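Uncharacterized protein (Legionella pneumophila subsp. pneumophila, PDB 5T2X) is of unknown function but folds as an almost entirely helical protein of the DUF5630 family, with a small N-terminal group of short helices. Local coordinates at residues N20-E23 and N24-E28; M36-N39 and N40-L43. All blocks are in the same frame, centred on the assembly; numbering follows the deposited sequence.

Interaction 1 (N20-E23 and N24-E28)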
loop_
_atom_site.group_PDB
_atom_site.type_symbol
_atom_site.label_atom_id
_atom_site.label_comp_id
_atom_site.label_asym_id
_atom_site.label_seq_id
_atom_site.Cartn_x
_atom_site.Cartn_y
_atom_site.Cartn_z
ATOM N N ASN A 20 10.297 -26.354 -14.883
ATOM C CA ASN A 20 11.654 -26.708 -15.285
ATOM C C ASN A 20 11.974 -26.263 -16.706
ATOM O O ASN A 20 13.152 -26.079 -17.031
ATOM C CB ASN A 20 11.866 -28.218 -15.160
ATOM C CG ASN A 20 11.738 -28.711 -13.733
ATOM O OD1 ASN A 20 11.978 -27.967 -12.782
ATOM N ND2 ASN A 20 11.359 -29.974 -13.576
ATOM N N ILE A 21 10.961 -26.090 -17.556
ATOM C CA ILE A 21 11.211 -25.639 -18.922
ATOM C C ILE A 21 11.717 -24.203 -18.921
ATOM O O ILE A 21 12.690 -23.868 -19.610
ATOM C CB ILE A 21 9.940 -25.790 -19.778
ATOM C CG1 ILE A 21 9.569 -27.265 -19.931
ATOM C CG2 ILE A 21 10.141 -25.140 -21.138
ATOM C CD1 ILE A 21 8.207 -27.483 -20.544
ATOM N N ILE A 22 11.074 -23.332 -18.141
ATOM C CA ILE A 22 11.511 -21.941 -18.082
ATOM C C ILE A 22 12.784 -21.815 -17.252
ATOM O O ILE A 22 13.661 -20.997 -17.555
ATOM C CB ILE A 22 10.382 -21.045 -17.540
ATOM C CG1 ILE A 22 9.122 -21.212 -18.390
ATOM C CG2 ILE A 22 10.812 -19.587 -17.537
ATOM C CD1 ILE A 22 8.034 -20.214 -18.068
ATOM N N GLU A 23 12.909 -22.627 -16.199
ATOM C CA GLU A 23 14.120 -22.606 -15.382
ATOM C C GLU A 23 15.355 -22.925 -16.216
ATOM O O GLU A 23 16.379 -22.238 -16.120
ATOM C CB GLU A 23 13.998 -23.598 -14.225
ATOM C CG GLU A 23 13.168 -23.118 -13.053
ATOM C CD GLU A 23 13.301 -24.036 -11.856
ATOM O OE1 GLU A 23 14.147 -24.954 -11.908
ATOM O OE2 GLU A 23 12.567 -23.844 -10.866
ATOM N N ASN A 24 15.278 -23.973 -17.039
ATOM C CA ASN A 24 16.438 -24.380 -17.824
ATOM C C ASN A 24 16.774 -23.349 -18.895
ATOM O O ASN A 24 17.952 -23.108 -19.180
ATOM C CB ASN A 24 16.198 -25.753 -18.449
ATOM C CG ASN A 24 16.073 -26.852 -17.408
ATOM O OD1 ASN A 24 16.485 -26.684 -16.259
ATOM N ND2 ASN A 24 15.505 -27.985 -17.806
ATOM N N LEU A 25 15.755 -22.728 -19.495
ATOM C CA LEU A 25 16.009 -21.679 -20.479
ATOM C C LEU A 25 16.795 -20.527 -19.866
ATOM O O LEU A 25 17.677 -19.953 -20.514
ATOM C CB LEU A 25 14.690 -21.173 -21.066
ATOM C CG LEU A 25 13.930 -22.133 -21.983
ATOM C CD1 LEU A 25 12.607 -21.522 -22.422
ATOM C CD2 LEU A 25 14.781 -22.507 -23.186
ATOM N N ILE A 26 16.493 -20.179 -18.613
ATOM C CA ILE A 26 17.223 -19.105 -17.946
ATOM C C ILE A 26 18.648 -19.541 -17.635
ATOM O O ILE A 26 19.595 -18.755 -17.763
ATOM C CB ILE A 26 16.471 -18.660 -16.679
ATOM C CG1 ILE A 26 15.079 -18.145 -17.049
ATOM C CG2 ILE A 26 17.254 -17.588 -15.937
ATOM C CD1 ILE A 26 14.227 -17.779 -15.862
ATOM N N LYS A 27 18.828 -20.800 -17.232
ATOM C CA LYS A 27 20.169 -21.297 -16.943
ATOM C C LYS A 27 21.003 -21.410 -18.214
ATOM O O LYS A 27 22.200 -21.101 -18.206
ATOM C CB LYS A 27 20.085 -22.644 -16.227
ATOM C CG LYS A 27 19.399 -22.578 -14.870
ATOM C CD LYS A 27 19.209 -23.964 -14.276
ATOM C CE LYS A 27 18.502 -23.895 -12.932
ATOM N NZ LYS A 27 18.240 -25.252 -12.381
ATOM N N GLU A 28 20.391 -21.842 -19.321
ATOM C CA GLU A 28 21.089 -21.937 -20.605
ATOM C C GLU A 28 21.290 -20.583 -21.273
ATOM O O GLU A 28 21.739 -20.547 -22.429
ATOM C CB GLU A 28 20.334 -22.869 -21.559
ATOM C CG GLU A 28 20.121 -24.290 -21.049
ATOM C CD GLU A 28 21.324 -25.192 -21.258
ATOM O OE1 GLU A 28 22.464 -24.753 -20.996
ATOM O OE2 GLU A 28 21.125 -26.348 -21.688
#
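E23 and K27, one helical turn apart, lie side by side and point the same way from the last turns of helix 15-27. Both chains run extended beyond CG, and both first torsions set CG beside the backbone N (chi1 -79° in E23, -63° in K27), a shared choice that sends the two charged ends out in company. Even so, E23 OE1 stops 4.1 Å from K27 NZ, beyond a salt bridge. The other carboxylate oxygen, OE2, has a firmer partner in the hydroxyl of S53, to which it is hydrogen-bonded. K27 meets E23 more closely at its root, where K27 CG rests 3.3 Å from E23 O, the same carbonyl that accepts the K27 backbone N at 3.0 Å.

The N24 amide folds back over the N20 carbonyl, with N24 CG 3.0 Å from N20 O, but ND2 is badly angled for a bond and the carbonyl is taken by the N24 backbone N. On the apolar side, I22 and I26 pack side by side along the helix, I22 CG2 lying 4.2 Å from I26 CD1, and both also pack on I56 of helix 54-60.

Chemically, this is an amphipathic helix in miniature: regular i to i+4 backbone bonds provide the hold, and the isoleucines cement the helix to its neighbours. At its separation the charged pair probably adds no more than a modest electrostatic attraction, while the bond to S53 helps hold the carboxylate in place.

Interaction 2 (M36-N39 and N40-L43)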
loop_
_atom_site.group_PDB
_atom_site.type_symbol
_atom_site.label_atom_id
_atom_site.label_comp_id
_atom_site.label_asym_id
_atom_site.label_seq_id
_atom_site.Cartn_x
_atom_site.Cartn_y
_atom_site.Cartn_z
HETATM N N MSE A 36 9.926 -14.926 -23.530
HETATM C CA MSE A 36 8.861 -15.147 -24.497
HETATM C C MSE A 36 7.773 -16.064 -23.939
HETATM O O MSE A 36 6.582 -15.822 -24.139
HETATM C CB MSE A 36 9.457 -15.731 -25.775
HETATM C CG MSE A 36 8.469 -16.342 -26.733
HETATM SE SE MSE A 36 9.443 -17.260 -28.146
HETATM C CE MSE A 36 7.931 -18.086 -29.058
ATOM N N LEU A 37 8.190 -17.116 -23.233
ATOM C CA LEU A 37 7.228 -18.037 -22.637
ATOM C C LEU A 37 6.587 -17.444 -21.388
ATOM O O LEU A 37 5.399 -17.673 -21.131
ATOM C CB LEU A 37 7.907 -19.368 -22.306
ATOM C CG LEU A 37 8.299 -20.252 -23.490
ATOM C CD1 LEU A 37 8.896 -21.564 -23.001
ATOM C CD2 LEU A 37 7.097 -20.507 -24.388
ATOM N N LEU A 38 7.357 -16.687 -20.601
ATOM C CA LEU A 38 6.804 -16.057 -19.407
ATOM C C LEU A 38 5.695 -15.073 -19.755
ATOM O O LEU A 38 4.730 -14.931 -18.995
ATOM C CB LEU A 38 7.913 -15.355 -18.622
ATOM C CG LEU A 38 8.857 -16.263 -17.829
ATOM C CD1 LEU A 38 10.115 -15.510 -17.429
ATOM C CD2 LEU A 38 8.150 -16.819 -16.603
ATOM N N ASN A 39 5.808 -14.392 -20.898
ATOM C CA ASN A 39 4.778 -13.439 -21.298
ATOM C C ASN A 39 3.488 -14.121 -21.736
ATOM O O ASN A 39 2.424 -13.494 -21.681
ATOM C CB ASN A 39 5.295 -12.539 -22.420
ATOM C CG ASN A 39 6.216 -11.451 -21.914
ATOM O OD1 ASN A 39 6.078 -10.974 -20.788
ATOM N ND2 ASN A 39 7.165 -11.046 -22.751
ATOM N N ASN A 40 3.555 -15.381 -22.172
ATOM C CA ASN A 40 2.343 -16.094 -22.561
ATOM C C ASN A 40 1.507 -16.513 -21.361
ATOM O O ASN A 40 0.320 -16.808 -21.524
ATOM C CB ASN A 40 2.697 -17.328 -23.393
ATOM C CG ASN A 40 3.357 -16.976 -24.707
ATOM O OD1 ASN A 40 3.119 -15.907 -25.266
ATOM N ND2 ASN A 40 4.196 -17.875 -25.209
ATOM N N LEU A 41 2.095 -16.541 -20.169
ATOM C CA LEU A 41 1.394 -17.041 -18.997
ATOM C C LEU A 41 0.336 -16.053 -18.524
ATOM O O LEU A 41 0.460 -14.838 -18.698
ATOM C CB LEU A 41 2.379 -17.310 -17.860
ATOM C CG LEU A 41 3.431 -18.398 -18.066
ATOM C CD1 LEU A 41 4.358 -18.453 -16.863
ATOM C CD2 LEU A 41 2.764 -19.742 -18.295
ATOM N N ASP A 42 -0.719 -16.593 -17.922
ATOM C CA ASP A 42 -1.641 -15.762 -17.170
ATOM C C ASP A 42 -0.970 -15.285 -15.886
ATOM O O ASP A 42 -0.026 -15.900 -15.381
ATOM C CB ASP A 42 -2.923 -16.530 -16.850
ATOM C CG ASP A 42 -2.649 -17.888 -16.234
ATOM O OD1 ASP A 42 -1.815 -18.637 -16.785
ATOM O OD2 ASP A 42 -3.259 -18.203 -15.191
ATOM N N LEU A 43 -1.471 -14.166 -15.357
ATOM C CA LEU A 43 -0.846 -13.569 -14.182
ATOM C C LEU A 43 -0.852 -14.524 -12.994
ATOM O O LEU A 43 0.093 -14.523 -12.197
ATOM C CB LEU A 43 -1.547 -12.256 -13.821
ATOM C CG LEU A 43 -0.907 -11.433 -12.701
ATOM C CD1 LEU A 43 0.577 -11.231 -12.961
ATOM C CD2 LEU A 43 -1.610 -10.093 -12.562
HETATM O O HOH W 1 2.836 -13.269 -18.262
#
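L41 lays its side chain back along the chain, over the carbonyl oxygens of L37 and L38 and against a methyl of L38. CB, CG and CD1 all pass by the L38 carbonyl oxygen, beginning with CB at 3.5 Å from L38 O. A first torsion of -64° holds CG beside the backbone N, over the preceding turn, where it lies 3.7 Å from L37 O and almost as near L38 O. At the tip, CD1 is 4.1 Å from both L38 O and L38 CD2, the latter a methyl-to-methyl contact between two leucine chains that run obliquely across one another.

In the backbone beneath, N40 N bonds weakly to L37 O, bent to 134° at the hydrogen, and L41 N bonds weakly to L38 O at 3.3 Å; both bonds span three residues. A water bridges the same region: it donates to L38 O at 2.6 Å and to L41 O at 2.9 Å, and may steady the link between the last turn and the residue where the chain straightens out. L38 O thus receives both an amide and a water.

N40 bends its amide back over the M36 carbonyl, with ND2 3.3 Å from M36 O but poorly angled for a bond, while the same nitrogen lies near L37 CD2.

Beyond L41 the chain turns at once into helix 43-52, whose N-cap is D42, with OD1 hydrogen-bonded to the hydroxyl of T45. The leucine cluster faces several helices: L38 is buried against I22 of helix 15-27, L46 of helix 43-52 and I56, F59 and C60 of helix 54-60, whereas L41 packs on Y49 of helix 43-52.

In the fold
Interactions 1 and 2 come in series along the chain, on helix 15-27 and at the end of helix 31-40, with centres about 14 Å apart. The two helices are consecutive, and the contacts meet directly: I22 CD1 lies 3.7 Å from L38 CD2, and L25 CD1 lies 3.8 Å from L37 CD1. I22 and L25 thus pack against L38 and L37, with I22 also near L41. Helix 54-60 packs on both, joining them in one N-terminal helical cluster that lies well away from the centre of the chain. Several residues of each local contact, I22, I26 and L38 among them, are also those that touch the neighbouring helices.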